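Local structure of RagB/SusD domain protein (Flavobacterium johnsoniae, 5J90) at residues Pro254-Ser259 / Ala320-Lys325; Asp280-Ser285 / Ala374-Asp379. The protein probably binds chitin at the cell surface as a SusD-like outer membrane lipoprotein of a polysaccharide utilization locus for chitin. One frame throughout, in Å; residues are numbered along the deposited sequence.

Contact 1 of 2, residues Pro254-Ser259 / Ala320-Lys325; sequences PIATIS and AVVRSK
Arg-323, whose CG brushes Ala-256 CB at 4.3 Å, bends its chain back so that one face of its guanidinium lies over the Ala-320 backbone N, 3.4 Å above the plane and displaced toward the rim. The bend at chi3 (-78°) and chi4 (-89°) makes this return, and NH2 reaches beyond both segments to form a salt bridge with Asp-288. Arg-323 is the centre of an inverse gamma turn at the end of the short 3-10 segment 320-322, and this turn faces Ile-255 and Ala-256 of helix 255-261 in the SusD fold.

The contact itself is apolar and small, 169 Å² in all, with Val-322 giving the largest share. Its isopropyl group points at the helix and straddles two consecutive residues. Chi1 of -60° sets CG1 anti to the carbonyl carbon and leaves CG2 between the backbone N and the carbonyl carbon. Val-322 CG1 lies 3.9 Å from Ile-255 CB, the two side chains crossing at about a right angle. Val-322 CG2 rests on the helix backbone, 3.8 Å from Ala-256 N.

Around this pair, Asn-253 accepts from Ile-255 N through its OD1 and touches Val-322, while Tyr-49 of helix 46-54 packs on Ile-255. The contact thus docks helix 255-261 against the loop that leads into strand 326-328, whose partner strand 244-247 comes before the helix in the chain.

The carbonyl of Val-322 also takes part: its O accepts a weak bond from Ser-324 N across the gamma turn and sits 3.5 Å from Ala-256 CB.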
loop_
_atom_site.group_PDB
_atom_site.type_symbol
_atom_site.label_atom_id
_atom_site.label_comp_id
_atom_site.label_asym_id
_atom_site.label_seq_id
_atom_site.Cartn_x
_atom_site.Cartn_y
_atom_site.Cartn_z
ATOM N N PRO A 254 -34.300 -1.443 7.661
ATOM C CA PRO A 254 -34.406 -2.909 7.732
ATOM C C PRO A 254 -33.759 -3.513 8.978
ATOM O O PRO A 254 -34.081 -4.642 9.360
ATOM C CB PRO A 254 -33.687 -3.387 6.456
ATOM C CG PRO A 254 -32.839 -2.234 6.035
ATOM C CD PRO A 254 -33.599 -0.996 6.447
ATOM N N ILE A 255 -32.867 -2.764 9.620
ATOM C CA ILE A 255 -32.246 -3.246 10.845
ATOM C C ILE A 255 -33.281 -3.494 11.949
ATOM O O ILE A 255 -33.090 -4.366 12.795
ATOM C CB ILE A 255 -31.123 -2.295 11.324
ATOM C CG1 ILE A 255 -30.017 -2.205 10.261
ATOM C CG2 ILE A 255 -30.534 -2.777 12.641
ATOM C CD1 ILE A 255 -29.017 -1.101 10.524
ATOM N N ALA A 256 -34.374 -2.730 11.943
ATOM C CA ALA A 256 -35.413 -2.925 12.956
ATOM C C ALA A 256 -35.946 -4.359 12.926
ATOM O O ALA A 256 -36.152 -4.973 13.976
ATOM C CB ALA A 256 -36.539 -1.923 12.754
ATOM N N THR A 257 -36.144 -4.893 11.726
ATOM C CA THR A 257 -36.611 -6.269 11.552
ATOM C C THR A 257 -35.519 -7.282 11.897
ATOM O O THR A 257 -35.752 -8.230 12.647
ATOM C CB THR A 257 -37.089 -6.496 10.110
ATOM O OG1 THR A 257 -38.231 -5.668 9.859
ATOM C CG2 THR A 257 -37.461 -7.958 9.871
ATOM N N ILE A 258 -34.328 -7.093 11.330
ATOM C CA ILE A 258 -33.201 -7.990 11.581
ATOM C C ILE A 258 -32.936 -8.128 13.075
ATOM O O ILE A 258 -32.675 -9.229 13.580
ATOM C CB ILE A 258 -31.942 -7.500 10.844
ATOM C CG1 ILE A 258 -32.221 -7.466 9.341
ATOM C CG2 ILE A 258 -30.761 -8.399 11.161
ATOM C CD1 ILE A 258 -31.168 -6.692 8.552
ATOM N N SER A 259 -33.041 -7.013 13.792
ATOM C CA SER A 259 -32.858 -7.020 15.239
ATOM C C SER A 259 -34.099 -7.512 16.006
ATOM O O SER A 259 -34.081 -8.596 16.586
ATOM C CB SER A 259 -32.444 -5.632 15.736
ATOM O OG SER A 259 -32.244 -5.647 17.136
ATOM N N ALA A 320 -34.181 2.464 19.246
ATOM C CA ALA A 320 -35.144 3.318 18.564
ATOM C C ALA A 320 -34.620 4.015 17.311
ATOM O O ALA A 320 -35.408 4.379 16.437
ATOM C CB ALA A 320 -35.738 4.341 19.537
ATOM N N VAL A 321 -33.302 4.202 17.210
ATOM C CA VAL A 321 -32.751 4.900 16.046
ATOM C C VAL A 321 -33.039 4.180 14.730
ATOM O O VAL A 321 -33.075 4.818 13.679
ATOM C CB VAL A 321 -31.228 5.197 16.160
ATOM C CG1 VAL A 321 -30.952 6.177 17.303
ATOM C CG2 VAL A 321 -30.418 3.919 16.301
ATOM N N VAL A 322 -33.251 2.864 14.782
ATOM C CA VAL A 322 -33.617 2.126 13.570
ATOM C C VAL A 322 -35.118 1.901 13.415
ATOM O O VAL A 322 -35.563 1.404 12.383
ATOM C CB VAL A 322 -32.870 0.778 13.432
ATOM C CG1 VAL A 322 -31.354 1.017 13.389
ATOM C CG2 VAL A 322 -33.253 -0.187 14.545
ATOM N N ARG A 323 -35.894 2.291 14.427
ATOM C CA ARG A 323 -37.350 2.172 14.343
ATOM C C ARG A 323 -37.905 3.464 13.758
ATOM O O ARG A 323 -38.571 4.255 14.430
ATOM C CB ARG A 323 -37.952 1.807 15.705
ATOM C CG ARG A 323 -37.449 0.442 16.189
ATOM C CD ARG A 323 -38.250 -0.117 17.364
ATOM N NE ARG A 323 -37.905 0.491 18.645
ATOM C CZ ARG A 323 -36.947 0.050 19.452
ATOM N NH1 ARG A 323 -36.197 -0.986 19.099
ATOM N NH2 ARG A 323 -36.735 0.648 20.617
ATOM N N SER A 324 -37.602 3.662 12.481
ATOM C CA SER A 324 -37.826 4.919 11.798
ATOM C C SER A 324 -37.868 4.675 10.300
ATOM O O SER A 324 -37.234 3.733 9.794
ATOM C CB SER A 324 -36.666 5.872 12.108
ATOM O OG SER A 324 -36.829 7.107 11.445
ATOM N N LYS A 325 -38.588 5.534 9.589
ATOM C CA LYS A 325 -38.627 5.513 8.134
ATOM C C LYS A 325 -37.560 6.443 7.551
ATOM O O LYS A 325 -37.497 6.643 6.347
ATOM C CB LYS A 325 -40.024 5.898 7.638
ATOM C CG LYS A 325 -41.134 5.010 8.202
ATOM C CD LYS A 325 -42.530 5.565 7.889
ATOM C CE LYS A 325 -42.940 5.209 6.477
ATOM N NZ LYS A 325 -44.330 5.696 6.178
#

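Contact 2 of 2, residues Asp280-Ser285 / Ala374-Asp379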
loop_
_atom_site.group_PDB
_atom_site.type_symbol
_atom_site.label_atom_id
_atom_site.label_comp_id
_atom_site.label_asym_id
_atom_site.label_seq_id
_atom_site.Cartn_x
_atom_site.Cartn_y
_atom_site.Cartn_z
ATOM N N ASP A 280 -22.397 7.299 28.109
ATOM C CA ASP A 280 -22.876 8.127 27.020
ATOM C C ASP A 280 -24.400 8.068 26.945
ATOM O O ASP A 280 -24.962 6.991 26.769
ATOM C CB ASP A 280 -22.246 7.589 25.730
ATOM C CG ASP A 280 -22.362 8.547 24.573
ATOM O OD1 ASP A 280 -23.452 9.100 24.353
ATOM O OD2 ASP A 280 -21.339 8.750 23.869
ATOM N N PRO A 281 -25.074 9.225 27.058
ATOM C CA PRO A 281 -26.544 9.211 27.056
ATOM C C PRO A 281 -27.150 8.801 25.714
ATOM O O PRO A 281 -28.344 8.508 25.656
ATOM C CB PRO A 281 -26.915 10.660 27.392
ATOM C CG PRO A 281 -25.736 11.463 26.966
ATOM C CD PRO A 281 -24.537 10.586 27.227
ATOM N N ARG A 282 -26.350 8.770 24.649
ATOM C CA ARG A 282 -26.858 8.312 23.357
ATOM C C ARG A 282 -27.143 6.813 23.353
ATOM O O ARG A 282 -27.824 6.312 22.460
ATOM C CB ARG A 282 -25.880 8.680 22.230
ATOM C CG ARG A 282 -25.840 10.177 21.957
ATOM C CD ARG A 282 -24.684 10.561 21.021
ATOM N NE ARG A 282 -23.391 10.433 21.688
ATOM C CZ ARG A 282 -22.243 10.880 21.182
ATOM N NH1 ARG A 282 -22.233 11.486 19.999
ATOM N NH2 ARG A 282 -21.119 10.727 21.862
ATOM N N ILE A 283 -26.653 6.106 24.368
ATOM C CA ILE A 283 -26.797 4.659 24.424
ATOM C C ILE A 283 -28.269 4.242 24.437
ATOM O O ILE A 283 -28.622 3.194 23.905
ATOM C CB ILE A 283 -26.054 4.074 25.647
ATOM C CG1 ILE A 283 -25.721 2.597 25.445
ATOM C CG2 ILE A 283 -26.857 4.287 26.928
ATOM C CD1 ILE A 283 -24.799 2.052 26.520
ATOM N N ALA A 284 -29.119 5.087 25.017
ATOM C CA ALA A 284 -30.518 4.729 25.240
ATOM C C ALA A 284 -31.330 4.672 23.950
ATOM O O ALA A 284 -32.251 3.870 23.834
ATOM C CB ALA A 284 -31.158 5.687 26.232
ATOM N N SER A 285 -31.000 5.516 22.980
ATOM C CA SER A 285 -31.702 5.453 21.706
ATOM C C SER A 285 -30.983 4.536 20.716
ATOM O O SER A 285 -31.606 4.018 19.796
ATOM C CB SER A 285 -31.921 6.839 21.105
ATOM O OG SER A 285 -30.695 7.483 20.800
ATOM N N ALA A 374 -22.110 19.466 27.541
ATOM C CA ALA A 374 -21.022 20.237 28.133
ATOM C C ALA A 374 -20.200 19.418 29.131
ATOM O O ALA A 374 -18.968 19.445 29.101
ATOM C CB ALA A 374 -21.556 21.507 28.789
ATOM N N GLY A 375 -20.884 18.689 30.008
ATOM C CA GLY A 375 -20.217 17.869 31.004
ATOM C C GLY A 375 -19.483 16.692 30.390
ATOM O O GLY A 375 -18.390 16.323 30.826
ATOM N N TYR A 376 -20.106 16.094 29.380
ATOM C CA TYR A 376 -19.521 14.971 28.648
ATOM C C TYR A 376 -18.234 15.406 27.944
ATOM O O TYR A 376 -17.208 14.730 28.031
ATOM C CB TYR A 376 -20.553 14.467 27.640
ATOM C CG TYR A 376 -20.137 13.298 26.772
ATOM C CD1 TYR A 376 -19.523 13.510 25.538
ATOM C CD2 TYR A 376 -20.394 11.991 27.160
ATOM C CE1 TYR A 376 -19.163 12.445 24.723
ATOM C CE2 TYR A 376 -20.029 10.911 26.349
ATOM C CZ TYR A 376 -19.414 11.154 25.132
ATOM O OH TYR A 376 -19.060 10.099 24.325
ATOM N N ILE A 377 -18.308 16.556 27.285
ATOM C CA ILE A 377 -17.190 17.138 26.558
ATOM C C ILE A 377 -16.024 17.509 27.479
ATOM O O ILE A 377 -14.859 17.403 27.094
ATOM C CB ILE A 377 -17.670 18.368 25.768
ATOM C CG1 ILE A 377 -18.493 17.920 24.553
ATOM C CG2 ILE A 377 -16.505 19.247 25.350
ATOM C CD1 ILE A 377 -19.268 19.039 23.900
ATOM N N ALA A 378 -16.336 17.913 28.710
ATOM C CA ALA A 378 -15.292 18.341 29.639
ATOM C C ALA A 378 -14.687 17.206 30.470
ATOM O O ALA A 378 -13.707 17.415 31.185
ATOM C CB ALA A 378 -15.825 19.443 30.556
ATOM N N ASP A 379 -15.250 16.004 30.370
ATOM C CA ASP A 379 -14.817 14.898 31.220
ATOM C C ASP A 379 -13.469 14.320 30.794
ATOM O O ASP A 379 -13.327 13.808 29.681
ATOM C CB ASP A 379 -15.880 13.800 31.261
ATOM C CG ASP A 379 -15.549 12.717 32.267
ATOM O OD1 ASP A 379 -14.564 11.984 32.052
ATOM O OD2 ASP A 379 -16.275 12.601 33.281
#
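Tyr-376 carries most of this contact, reaching from helix 373-378 to a carboxylate and a guanidinium that are already paired with each other. With CG anti to the backbone N (chi1 180°), the phenol extends toward segment 280-285 and its OH makes a weak hydrogen bond to Asp-280 OD2 at 2.7 Å. The ring approaches the carboxylate obliquely, their planes 62° apart. Against the Arg-282 guanidinium it stands almost perpendicular, and Tyr-376 OH lies at the guanidinium edge, 3.3 Å from NH2.

Asp-280 is gripped side-on by Arg-282: NE meets the syn lone pair of OD1 at 3.0 Å in a nearly straight bond of 176°, while NH2 meets the syn lone pair of OD2 at 2.8 Å, forming the salt bridge. On its anti side, OD1 also accepts from the backbone N of Arg-282 at 2.9 Å. This is an Asx turn laid over the type I turn Asp-280 to Ile-283, and it serves as a capping bond where the chain enters helix 283-286.

Arg-282 thus fixes the orientation of the carboxylate that Tyr-376 OH meets. Gln-423 of helix 413-428 bridges the same group, its NE2 bonded to Tyr-376 OH and its OE1 to Arg-282 NH2, while Ile-426 touches the side chains of Asp-280, Arg-282 and Tyr-376. Beside them, Pro-281 CD rests 4.4 Å from Tyr-376 CD2.

Overall arrangement
Along the chain the segments come in the order 254-259, 280-285, 320-325, 374-379, so the two contacts cross instead of nesting. Contact 1 closes a loop of 60 residues that holds strand 266-267 and helices 269-277 and 283-286, bringing the chain back to helix 255-261 just before strand 326-328. Contact 2 starts inside that loop and closes a longer one of 88 residues, past helices 332-344 and 353-368, to reach helix 373-378. Their centres are 23 Å apart, yet they meet directly: Val-321 N of contact 1 lies 3.1 Å from Ser-285 O of contact 2, a probable hydrogen bond joining the 3-10 segment to helix 283-286.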